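Local coordinates for protein AgaA (Rhizobium radiobacter, PDB 6HLX) that binds agropinic acid as the periplasmic solute-binding component of an ABC transporter that imports this opine into the bacterium, at residues 427-430 against 431-435. Sequence-based numbering, arbitrary orientation.
Sequences AERV and KIYDA
Within the first turns of helix 426-443, Tyr433 N bonds to Arg429 O at 3.0 Å and Asp434 N to Val430 O at 2.9 Å, the i to i+4 pattern of an alpha helix, whereas Glu428 O receives weak bonds from both Lys431 N and Ile432 N. This pitch makes Arg429 and Tyr433 project together from the buried flank. Arginine is long enough to reach the phenol, which offers an acceptor at the end of a ring long enough to lie beside it: Arg429 NH1 donates to Tyr433 OH at 2.9 Å, the hydroxyl tilted from the guanidinium plane. The bond is bent to 144° at the hydrogen. The bend at chi3 (83°) brings Arg429 NE back to the ring edge, in the ring plane, 3.7 Å from Tyr433 CE2. The two planes stand 71° apart, which rules out a flat stack. Arg429 NE also bonds to Gly420 O of helix 411-422, tying consecutive helices together away from the agropinic acid and zinc sites, and NH1 forms a salt bridge with Asp385 OD2. Ile432, an aliphatic residue suited to a buried site, brings CD1 within 3.6 Å of Glu428 O and packs against Lys419. On a more exposed side, suited to flexible, opposite charges, Lys431 stretches out straight alongside Glu428, which curls at chi2. Lys431 NZ lies 3.6 Å from both Glu428 OE1 and Glu428 OE2, a long i to i+3 salt bridge. The loose surface ion pair probably adds little, while several polar partners restrain the buried guanidinium, and the Asp385 carboxylate would help balance its charge.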
loop_
_atom_site.group_PDB
_atom_site.type_symbol
_atom_site.label_atom_id
_atom_site.label_comp_id
_atom_site.label_asym_id
_atom_site.label_seq_id
_atom_site.Cartn_x
_atom_site.Cartn_y
_atom_site.Cartn_z
ATOM N N ALA A 427 10.968 -24.241 4.215
ATOM C CA ALA A 427 11.948 -24.960 3.368
ATOM C C ALA A 427 11.258 -25.472 2.079
ATOM O O ALA A 427 11.875 -25.535 1.001
ATOM C CB ALA A 427 12.555 -26.128 4.139
ATOM N N GLU A 428 9.956 -25.805 2.186
ATOM C CA GLU A 428 9.179 -26.246 1.020
ATOM C C GLU A 428 8.604 -25.010 0.308
ATOM O O GLU A 428 8.588 -24.950 -0.927
ATOM C CB GLU A 428 8.054 -27.214 1.442
ATOM C CG GLU A 428 8.576 -28.585 1.883
ATOM C CD GLU A 428 9.531 -29.252 0.904
ATOM O OE1 GLU A 428 9.147 -29.431 -0.276
ATOM O OE2 GLU A 428 10.673 -29.571 1.311
ATOM N N ARG A 429 8.192 -24.002 1.078
ATOM C CA ARG A 429 7.637 -22.784 0.461
ATOM C C ARG A 429 8.661 -22.105 -0.454
ATOM O O ARG A 429 8.286 -21.619 -1.513
ATOM C CB ARG A 429 7.180 -21.763 1.529
ATOM C CG ARG A 429 5.939 -22.143 2.300
ATOM C CD ARG A 429 5.504 -20.989 3.207
ATOM N NE ARG A 429 4.716 -20.007 2.464
ATOM C CZ ARG A 429 4.443 -18.781 2.898
ATOM N NH1 ARG A 429 3.686 -17.962 2.167
ATOM N NH2 ARG A 429 4.902 -18.367 4.077
ATOM N N VAL A 430 9.943 -22.108 -0.080
ATOM C CA VAL A 430 10.944 -21.403 -0.879
ATOM C C VAL A 430 11.079 -22.019 -2.306
ATOM O O VAL A 430 11.190 -21.251 -3.269
ATOM C CB VAL A 430 12.291 -21.199 -0.138
ATOM C CG1 VAL A 430 13.151 -22.441 -0.128
ATOM C CG2 VAL A 430 13.050 -19.988 -0.697
ATOM N N LYS A 431 10.938 -23.359 -2.454
ATOM C CA LYS A 431 11.000 -24.036 -3.759
ATOM C C LYS A 431 9.829 -23.570 -4.639
ATOM O O LYS A 431 9.971 -23.439 -5.858
ATOM C CB LYS A 431 10.874 -25.561 -3.584
ATOM C CG LYS A 431 11.980 -26.215 -2.756
ATOM C CD LYS A 431 11.739 -27.729 -2.722
ATOM C CE LYS A 431 12.670 -28.474 -1.801
ATOM N NZ LYS A 431 12.367 -29.930 -1.803
ATOM N N ILE A 432 8.659 -23.370 -4.012
ATOM C CA ILE A 432 7.442 -22.935 -4.693
ATOM C C ILE A 432 7.626 -21.506 -5.216
ATOM O O ILE A 432 7.349 -21.246 -6.386
ATOM C CB ILE A 432 6.219 -23.064 -3.746
ATOM C CG1 ILE A 432 5.976 -24.540 -3.350
ATOM C CG2 ILE A 432 4.973 -22.456 -4.402
ATOM C CD1 ILE A 432 5.183 -24.685 -2.051
ATOM N N TYR A 433 8.060 -20.580 -4.356
ATOM C CA TYR A 433 8.241 -19.186 -4.792
ATOM C C TYR A 433 9.367 -19.057 -5.834
ATOM O O TYR A 433 9.265 -18.214 -6.732
ATOM C CB TYR A 433 8.408 -18.234 -3.601
ATOM C CG TYR A 433 7.121 -18.143 -2.809
ATOM C CD1 TYR A 433 6.002 -17.485 -3.327
ATOM C CD2 TYR A 433 6.987 -18.791 -1.582
ATOM C CE1 TYR A 433 4.799 -17.432 -2.623
ATOM C CE2 TYR A 433 5.791 -18.741 -0.864
ATOM C CZ TYR A 433 4.696 -18.074 -1.397
ATOM O OH TYR A 433 3.499 -18.077 -0.733
ATOM N N ASP A 434 10.411 -19.911 -5.745
ATOM C CA ASP A 434 11.484 -19.898 -6.744
ATOM C C ASP A 434 10.932 -20.289 -8.127
ATOM O O ASP A 434 11.299 -19.674 -9.133
ATOM C CB ASP A 434 12.625 -20.842 -6.345
ATOM C CG ASP A 434 13.492 -20.358 -5.195
ATOM O OD1 ASP A 434 13.519 -19.122 -4.937
ATOM O OD2 ASP A 434 14.140 -21.207 -4.546
ATOM N N ALA A 435 10.040 -21.310 -8.180
ATOM C CA ALA A 435 9.411 -21.716 -9.443
ATOM C C ALA A 435 8.448 -20.614 -9.927
ATOM O O ALA A 435 8.372 -20.335 -11.128
ATOM C CB ALA A 435 8.673 -23.042 -9.277
#